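Local coordinates for protein metallocarboxypeptidase (Trypanosoma cruzi, PDB 3DWC) that probably acts as a metal-dependent carboxypeptidase of the M32 family, releasing C-terminal amino acids with broad specificity, except proline, at residues L425-R439 with L479-Y492. Numbering follows the deposited sequence.
Sequences LGAMVAAQLMSCVRR and LRQATGETLNPEHY. With SO4 (sulfate ion), chain S; SO4 (sulfate ion), chain V.
Ala427 sets its methyl against the Tyr492 ring, CB lying 3.4 Å from CZ; a residue this small lets the ring settle against the helix backbone, one face over Ala427 C, toward the ring's rim. Met428, extended and pliable, has its CG 3.7 Å from Tyr492 CD2 and its SD against Pro489 CB, while its CB and Val429 CG2 meet Leu487 CD1. A water bridges Met428 O and Asn488 O. Ala431, equally small, admits the Tyr492 backbone, Ala431 CB 3.6 Å from Tyr492 CA. In this largely helical M32 fold, helix 421-441 packs against the loop joining helices 475-483 and 490-501 and the adjoining helix ends. Gln432, extended with CG anti to the backbone N (chi1 -171°), sends its amide into that loop: OE1 accepts from Asn488 N (2.8 Å) on a lone pair, and NE2 donates to Thr483 OG1 (2.9 Å, 171°) and Thr486 O (3.1 Å). One buried amide serves a donor and two acceptors, its rotation fixed. His491 slants across it, planes 51° apart, held by NE2 to Glu485 OE2 at 2.6 Å. Small Cys436 fits beside Thr483, and Arg439's long chain reaches Thr483 O with a weak hydrogen bond from NH2.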
ATOM      1  N   LEU B 425       5.322  22.000  23.220  1.00 29.71           N
ATOM      2  CA  LEU B 425       6.670  22.329  22.717  1.00 29.37           C
ATOM      3  C   LEU B 425       6.625  22.688  21.234  1.00 27.93           C
ATOM      4  O   LEU B 425       7.317  23.607  20.764  1.00 28.61           O
ATOM      5  CB  LEU B 425       7.660  21.168  22.939  1.00 28.88           C
ATOM      6  CG  LEU B 425       7.882  20.679  24.360  1.00 29.80           C
ATOM      7  CD1 LEU B 425       8.806  19.427  24.325  1.00 26.00           C
ATOM      8  CD2 LEU B 425       8.421  21.805  25.335  1.00 28.25           C
ATOM      9  N   GLY B 426       5.801  21.965  20.478  1.00 27.98           N
ATOM     10  CA  GLY B 426       5.568  22.292  19.053  1.00 27.09           C
ATOM     11  C   GLY B 426       4.991  23.667  18.840  1.00 26.99           C
ATOM     12  O   GLY B 426       5.455  24.458  17.947  1.00 26.58           O
ATOM     13  N   ALA B 427       4.002  24.020  19.666  1.00 26.36           N
ATOM     14  CA  ALA B 427       3.394  25.327  19.560  1.00 26.76           C
ATOM     15  C   ALA B 427       4.414  26.425  19.851  1.00 27.46           C
ATOM     16  O   ALA B 427       4.411  27.515  19.227  1.00 28.83           O
ATOM     17  CB  ALA B 427       2.127  25.444  20.472  1.00 26.50           C
ATOM     18  N   MET B 428       5.293  26.163  20.810  1.00 25.94           N
ATOM     19  CA  MET B 428       6.332  27.093  21.149  1.00 27.14           C
ATOM     20  C   MET B 428       7.409  27.251  20.095  1.00 26.58           C
ATOM     21  O   MET B 428       7.870  28.380  19.832  1.00 27.54           O
ATOM     22  CB  MET B 428       6.969  26.627  22.487  1.00 27.64           C
ATOM     23  CG  MET B 428       6.055  26.786  23.629  1.00 27.12           C
ATOM     24  SD  MET B 428       6.676  26.020  25.118  1.00 31.88           S
ATOM     25  CE  MET B 428       5.164  26.042  26.095  1.00 34.82           C
ATOM     26  N   VAL B 429       7.833  26.137  19.489  1.00 25.96           N
ATOM     27  CA  VAL B 429       8.751  26.128  18.341  1.00 25.42           C
ATOM     28  C   VAL B 429       8.183  26.945  17.190  1.00 26.62           C
ATOM     29  O   VAL B 429       8.851  27.805  16.597  1.00 24.71           O
ATOM     30  CB  VAL B 429       9.116  24.675  17.865  1.00 25.03           C
ATOM     31  CG1 VAL B 429       9.780  24.633  16.463  1.00 23.55           C
ATOM     32  CG2 VAL B 429       9.937  23.911  18.957  1.00 23.84           C
ATOM     33  N   ALA B 430       6.924  26.714  16.893  1.00 27.30           N
ATOM     34  CA  ALA B 430       6.269  27.434  15.811  1.00 27.83           C
ATOM     35  C   ALA B 430       6.289  28.958  15.991  1.00 28.41           C
ATOM     36  O   ALA B 430       6.568  29.692  15.036  1.00 30.40           O
ATOM     37  CB  ALA B 430       4.851  26.910  15.620  1.00 27.11           C
ATOM     38  N   ALA B 431       6.011  29.418  17.216  1.00 28.80           N
ATOM     39  CA  ALA B 431       5.940  30.837  17.542  1.00 27.30           C
ATOM     40  C   ALA B 431       7.306  31.455  17.480  1.00 27.01           C
ATOM     41  O   ALA B 431       7.437  32.514  16.955  1.00 27.58           O
ATOM     42  CB  ALA B 431       5.331  31.034  18.969  1.00 26.44           C
ATOM     43  N   GLN B 432       8.304  30.764  18.023  1.00 27.25           N
ATOM     44  CA  GLN B 432       9.692  31.171  18.001  1.00 28.25           C
ATOM     45  C   GLN B 432      10.239  31.299  16.556  1.00 28.96           C
ATOM     46  O   GLN B 432      10.924  32.223  16.230  1.00 29.65           O
ATOM     47  CB  GLN B 432      10.550  30.198  18.806  1.00 26.87           C
ATOM     48  CG  GLN B 432      12.019  30.694  19.016  1.00 28.50           C
ATOM     49  CD  GLN B 432      12.712  30.067  20.228  1.00 28.69           C
ATOM     50  OE1 GLN B 432      12.074  29.808  21.235  1.00 28.27           O
ATOM     51  NE2 GLN B 432      14.041  29.872  20.143  1.00 27.93           N
ATOM     52  N   LEU B 433       9.982  30.306  15.736  1.00 28.99           N
ATOM     53  CA  LEU B 433      10.394  30.331  14.331  1.00 29.48           C
ATOM     54  C   LEU B 433       9.778  31.482  13.523  1.00 28.13           C
ATOM     55  O   LEU B 433      10.468  32.146  12.752  1.00 28.73           O
ATOM     56  CB  LEU B 433       9.981  28.981  13.690  1.00 29.35           C
ATOM     57  CG  LEU B 433      10.934  28.155  12.823  1.00 33.41           C
ATOM     58  CD1 LEU B 433      10.093  27.379  11.768  1.00 36.64           C
ATOM     59  CD2 LEU B 433      12.167  28.882  12.151  1.00 33.96           C
ATOM     60  N   MET B 434       8.491  31.680  13.680  1.00 27.93           N
ATOM     61  CA  MET B 434       7.778  32.786  13.024  1.00 29.39           C
ATOM     62  C   MET B 434       8.260  34.122  13.524  1.00 29.70           C
ATOM     63  O   MET B 434       8.418  35.028  12.711  1.00 30.67           O
ATOM     64  CB  MET B 434       6.242  32.686  13.181  1.00 29.54           C
ATOM     65  CG  MET B 434       5.463  33.776  12.444  1.00 28.34           C
ATOM     66  SD  MET B 434       5.857  33.919  10.663  1.00 30.26           S
ATOM     67  CE  MET B 434       4.614  32.747  10.003  1.00 21.87           C
ATOM     68  N   SER B 435       8.567  34.251  14.821  1.00 30.69           N
ATOM     69  CA  SER B 435       9.150  35.506  15.306  1.00 31.81           C
ATOM     70  C   SER B 435      10.415  35.857  14.582  1.00 30.74           C
ATOM     71  O   SER B 435      10.590  36.966  14.224  1.00 31.31           O
ATOM     72  CB  SER B 435       9.487  35.484  16.821  1.00 32.84           C
ATOM     73  OG  SER B 435       8.277  35.434  17.522  1.00 39.30           O
ATOM     74  N   CYS B 436      11.330  34.897  14.478  1.00 31.78           N
ATOM     75  CA  CYS B 436      12.556  35.033  13.716  1.00 30.85           C
ATOM     76  C   CYS B 436      12.332  35.367  12.242  1.00 30.08           C
ATOM     77  O   CYS B 436      12.960  36.282  11.672  1.00 31.20           O
ATOM     78  CB  CYS B 436      13.358  33.720  13.817  1.00 32.13           C
ATOM     79  SG  CYS B 436      14.874  33.782  12.869  1.00 35.71           S
ATOM     80  N   VAL B 437      11.474  34.599  11.594  1.00 30.54           N
ATOM     81  CA  VAL B 437      11.151  34.854  10.199  1.00 29.89           C
ATOM     82  C   VAL B 437      10.650  36.293  10.008  1.00 28.98           C
ATOM     83  O   VAL B 437      11.049  36.938   9.057  1.00 29.47           O
ATOM     84  CB  VAL B 437      10.189  33.784   9.621  1.00 30.00           C
ATOM     85  CG1 VAL B 437       9.621  34.234   8.290  1.00 30.59           C
ATOM     86  CG2 VAL B 437      10.930  32.434   9.430  1.00 29.42           C
ATOM     87  N   ARG B 438       9.824  36.814  10.913  1.00 29.02           N
ATOM     88  CA  ARG B 438       9.249  38.163  10.745  1.00 29.84           C
ATOM     89  C   ARG B 438      10.323  39.238  11.016  1.00 29.83           C
ATOM     90  O   ARG B 438      10.387  40.271  10.348  1.00 28.77           O
ATOM     91  CB  ARG B 438       8.043  38.376  11.677  1.00 30.69           C
ATOM     92  CG  ARG B 438       6.733  37.779  11.168  1.00 31.24           C
ATOM     93  CD  ARG B 438       5.661  37.684  12.285  1.00 32.75           C
ATOM     94  NE  ARG B 438       4.407  37.179  11.718  1.00 35.05           N
ATOM     95  CZ  ARG B 438       3.644  37.872  10.883  1.00 33.84           C
ATOM     96  NH1 ARG B 438       2.564  37.321  10.393  1.00 36.01           N
ATOM     97  NH2 ARG B 438       3.962  39.108  10.545  1.00 33.95           N
ATOM     98  N   ARG B 439      11.196  38.938  11.970  1.00 30.28           N
ATOM     99  CA  ARG B 439      12.379  39.737  12.235  1.00 30.65           C
ATOM    100  C   ARG B 439      13.278  39.831  11.019  1.00 29.85           C
ATOM    101  O   ARG B 439      13.775  40.889  10.654  1.00 26.63           O
ATOM    102  CB  ARG B 439      13.191  39.056  13.345  1.00 31.73           C
ATOM    103  CG  ARG B 439      13.431  39.882  14.533  1.00 34.58           C
ATOM    104  CD  ARG B 439      14.723  39.500  15.189  1.00 34.67           C
ATOM    105  NE  ARG B 439      14.660  38.154  15.737  1.00 37.62           N
ATOM    106  CZ  ARG B 439      15.429  37.128  15.377  1.00 39.59           C
ATOM    107  NH1 ARG B 439      16.370  37.246  14.428  1.00 40.42           N
ATOM    108  NH2 ARG B 439      15.261  35.966  16.002  1.00 41.61           N
ATOM    109  N   LEU B 479      17.857  25.059  17.228  1.00 30.76           N
ATOM    110  CA  LEU B 479      17.088  26.283  17.552  1.00 31.19           C
ATOM    111  C   LEU B 479      17.948  27.537  17.736  1.00 32.07           C
ATOM    112  O   LEU B 479      17.561  28.645  17.312  1.00 32.73           O
ATOM    113  CB  LEU B 479      16.190  26.027  18.761  1.00 30.31           C
ATOM    114  CG  LEU B 479      15.062  25.031  18.499  1.00 31.83           C
ATOM    115  CD1 LEU B 479      14.092  24.997  19.669  1.00 32.81           C
ATOM    116  CD2 LEU B 479      14.295  25.366  17.196  1.00 31.57           C
ATOM    117  N   ARG B 480      19.122  27.378  18.350  1.00 33.06           N
ATOM    118  CA  ARG B 480      20.088  28.452  18.467  1.00 33.34           C
ATOM    119  C   ARG B 480      20.564  28.932  17.108  1.00 33.49           C
ATOM    120  O   ARG B 480      20.648  30.135  16.830  1.00 32.16           O
ATOM    121  CB  ARG B 480      21.329  28.003  19.272  1.00 34.48           C
ATOM    122  CG  ARG B 480      21.432  28.547  20.660  1.00 36.81           C
ATOM    123  CD  ARG B 480      22.844  28.386  21.246  1.00 38.05           C
ATOM    124  NE  ARG B 480      23.071  27.023  21.725  1.00 41.68           N
ATOM    125  CZ  ARG B 480      22.876  26.602  22.979  1.00 45.08           C
ATOM    126  NH1 ARG B 480      23.102  25.329  23.284  1.00 46.59           N
ATOM    127  NH2 ARG B 480      22.470  27.434  23.941  1.00 46.95           N
ATOM    128  N   GLN B 481      20.913  27.992  16.250  1.00 33.14           N
ATOM    129  CA  GLN B 481      21.396  28.376  14.923  1.00 33.60           C
ATOM    130  C   GLN B 481      20.277  29.045  14.112  1.00 31.82           C
ATOM    131  O   GLN B 481      20.504  30.019  13.405  1.00 30.83           O
ATOM    132  CB  GLN B 481      21.897  27.145  14.182  1.00 33.47           C
ATOM    133  CG  GLN B 481      22.893  27.477  13.096  1.00 37.46           C
ATOM    134  CD  GLN B 481      23.359  26.234  12.359  1.00 38.51           C
ATOM    135  OE1 GLN B 481      24.439  25.721  12.622  1.00 44.71           O
ATOM    136  NE2 GLN B 481      22.497  25.695  11.489  1.00 45.37           N
ATOM    137  N   ALA B 482      19.069  28.534  14.270  1.00 30.04           N
ATOM    138  CA  ALA B 482      17.924  28.950  13.493  1.00 31.07           C
ATOM    139  C   ALA B 482      17.335  30.266  13.955  1.00 31.68           C
ATOM    140  O   ALA B 482      16.815  31.023  13.147  1.00 33.53           O
ATOM    141  CB  ALA B 482      16.809  27.868  13.554  1.00 29.73           C
ATOM    142  N   THR B 483      17.310  30.500  15.256  1.00 31.63           N
ATOM    143  CA  THR B 483      16.511  31.593  15.815  1.00 31.22           C
ATOM    144  C   THR B 483      17.281  32.435  16.826  1.00 31.60           C
ATOM    145  O   THR B 483      16.738  33.387  17.357  1.00 32.72           O
ATOM    146  CB  THR B 483      15.248  31.035  16.559  1.00 31.34           C
ATOM    147  OG1 THR B 483      15.666  30.325  17.734  1.00 29.84           O
ATOM    148  CG2 THR B 483      14.401  30.124  15.635  1.00 27.51           C
ATOM    149  N   GLY B 484      18.511  32.061  17.143  1.00 31.28           N
ATOM    150  CA  GLY B 484      19.322  32.866  18.024  1.00 32.31           C
ATOM    151  C   GLY B 484      19.352  32.381  19.460  1.00 32.96           C
ATOM    152  O   GLY B 484      20.145  32.863  20.239  1.00 33.30           O
ATOM    153  N   GLU B 485      18.484  31.444  19.823  1.00 32.63           N
ATOM    154  CA  GLU B 485      18.433  30.971  21.191  1.00 32.98           C
ATOM    155  C   GLU B 485      17.777  29.591  21.257  1.00 33.41           C
ATOM    156  O   GLU B 485      17.167  29.120  20.298  1.00 31.44           O
ATOM    157  CB  GLU B 485      17.635  31.954  22.073  1.00 33.42           C
ATOM    158  CG  GLU B 485      16.172  32.066  21.672  1.00 33.23           C
ATOM    159  CD  GLU B 485      15.379  33.107  22.442  1.00 34.57           C
ATOM    160  OE1 GLU B 485      15.675  33.378  23.619  1.00 37.09           O
ATOM    161  OE2 GLU B 485      14.421  33.641  21.857  1.00 39.12           O
ATOM    162  N   THR B 486      17.923  28.969  22.421  1.00 32.77           N
ATOM    163  CA  THR B 486      17.277  27.716  22.755  1.00 33.23           C
ATOM    164  C   THR B 486      15.720  27.905  22.901  1.00 32.43           C
ATOM    165  O   THR B 486      15.244  29.013  22.914  1.00 32.10           O
ATOM    166  CB  THR B 486      18.004  27.158  24.032  1.00 33.73           C
ATOM    167  OG1 THR B 486      17.832  25.746  24.097  1.00 43.29           O
ATOM    168  CG2 THR B 486      17.507  27.767  25.300  1.00 30.51           C
ATOM    169  N   LEU B 487      14.930  26.845  23.041  1.00 32.39           N
ATOM    170  CA  LEU B 487      13.462  26.996  23.122  1.00 32.22           C
ATOM    171  C   LEU B 487      13.072  27.904  24.268  1.00 32.14           C
ATOM    172  O   LEU B 487      13.498  27.688  25.389  1.00 30.71           O
ATOM    173  CB  LEU B 487      12.721  25.639  23.174  1.00 32.52           C
ATOM    174  CG  LEU B 487      11.177  25.620  23.123  1.00 32.03           C
ATOM    175  CD1 LEU B 487      10.607  26.368  21.930  1.00 29.81           C
ATOM    176  CD2 LEU B 487      10.760  24.199  23.109  1.00 32.39           C
ATOM    177  N   ASN B 488      12.318  28.959  23.931  1.00 32.09           N
ATOM    178  CA  ASN B 488      11.902  29.998  24.860  1.00 32.16           C
ATOM    179  C   ASN B 488      10.371  30.215  24.750  1.00 31.62           C
ATOM    180  O   ASN B 488       9.886  30.684  23.725  1.00 32.32           O
ATOM    181  CB  ASN B 488      12.632  31.282  24.488  1.00 32.19           C
ATOM    182  CG  ASN B 488      12.309  32.456  25.401  1.00 32.89           C
ATOM    183  OD1 ASN B 488      11.361  32.411  26.159  1.00 32.98           O
ATOM    184  ND2 ASN B 488      13.103  33.546  25.286  1.00 32.38           N
ATOM    185  N   PRO B 489       9.615  29.896  25.800  1.00 31.10           N
ATOM    186  CA  PRO B 489       8.156  30.063  25.699  1.00 31.68           C
ATOM    187  C   PRO B 489       7.627  31.498  25.631  1.00 31.04           C
ATOM    188  O   PRO B 489       6.430  31.673  25.463  1.00 32.06           O
ATOM    189  CB  PRO B 489       7.630  29.356  26.963  1.00 30.63           C
ATOM    190  CG  PRO B 489       8.699  29.356  27.876  1.00 31.54           C
ATOM    191  CD  PRO B 489       9.983  29.310  27.093  1.00 32.08           C
ATOM    192  N   GLU B 490       8.481  32.508  25.778  1.00 31.45           N
ATOM    193  CA  GLU B 490       8.004  33.887  25.730  1.00 31.13           C
ATOM    194  C   GLU B 490       7.431  34.266  24.373  1.00 29.50           C
ATOM    195  O   GLU B 490       6.519  35.058  24.308  1.00 27.91           O
ATOM    196  CB  GLU B 490       9.102  34.882  26.133  1.00 32.50           C
ATOM    197  CG  GLU B 490       9.633  34.690  27.541  1.00 38.39           C
ATOM    198  CD  GLU B 490       8.560  34.678  28.624  1.00 45.45           C
ATOM    199  OE1 GLU B 490       7.682  35.582  28.643  1.00 47.12           O
ATOM    200  OE2 GLU B 490       8.630  33.748  29.468  1.00 50.90           O
ATOM    201  N   HIS B 491       7.971  33.697  23.295  1.00 28.35           N
ATOM    202  CA  HIS B 491       7.405  33.904  21.970  1.00 28.56           C
ATOM    203  C   HIS B 491       5.951  33.418  21.829  1.00 28.30           C
ATOM    204  O   HIS B 491       5.124  34.100  21.221  1.00 28.17           O
ATOM    205  CB  HIS B 491       8.304  33.279  20.894  1.00 28.11           C
ATOM    206  CG  HIS B 491       9.729  33.724  20.969  1.00 28.16           C
ATOM    207  ND1 HIS B 491      10.139  34.979  20.574  1.00 30.58           N
ATOM    208  CD2 HIS B 491      10.831  33.103  21.446  1.00 27.75           C
ATOM    209  CE1 HIS B 491      11.438  35.094  20.769  1.00 30.22           C
ATOM    210  NE2 HIS B 491      11.880  33.975  21.310  1.00 29.81           N
ATOM    211  N   TYR B 492       5.637  32.273  22.443  1.00 28.35           N
ATOM    212  CA  TYR B 492       4.282  31.690  22.373  1.00 28.90           C
ATOM    213  C   TYR B 492       3.349  32.590  23.159  1.00 28.75           C
ATOM    214  O   TYR B 492       2.278  32.904  22.709  1.00 28.03           O
ATOM    215  CB  TYR B 492       4.339  30.278  22.980  1.00 28.74           C
ATOM    216  CG  TYR B 492       3.116  29.392  22.895  1.00 29.43           C
ATOM    217  CD1 TYR B 492       2.277  29.372  21.768  1.00 28.77           C
ATOM    218  CD2 TYR B 492       2.843  28.504  23.913  1.00 30.85           C
ATOM    219  CE1 TYR B 492       1.206  28.501  21.691  1.00 27.91           C
ATOM    220  CE2 TYR B 492       1.751  27.636  23.841  1.00 31.05           C
ATOM    221  CZ  TYR B 492       0.949  27.641  22.736  1.00 28.62           C
ATOM    222  OH  TYR B 492      -0.115  26.767  22.707  1.00 29.63           O
TER
HETATM  223  S   SO4 S 606      20.541  30.119  24.910  1.00 53.49           S
HETATM  224  O1  SO4 S 606      21.093  28.966  25.632  1.00 51.82           O
HETATM  225  O2  SO4 S 606      20.946  30.108  23.506  1.00 49.94           O
HETATM  226  O3  SO4 S 606      19.090  30.106  25.098  1.00 51.19           O
HETATM  227  O4  SO4 S 606      21.068  31.371  25.458  1.00 54.60           O
HETATM  228  S   SO4 V 612      12.105  37.192  26.020  1.00 59.33           S
HETATM  229  O1  SO4 V 612      12.748  38.510  26.043  1.00 58.22           O
HETATM  230  O2  SO4 V 612      12.809  36.277  26.931  1.00 57.09           O
HETATM  231  O3  SO4 V 612      10.748  37.342  26.550  1.00 57.55           O
HETATM  232  O4  SO4 V 612      12.073  36.708  24.625  1.00 54.92           O
HETATM  233  O   HOH W   1       7.845  30.033  22.067  1.00  6.11           O
HETATM  234  O   HOH W   2       8.483  37.771  19.854  1.00 20.48           O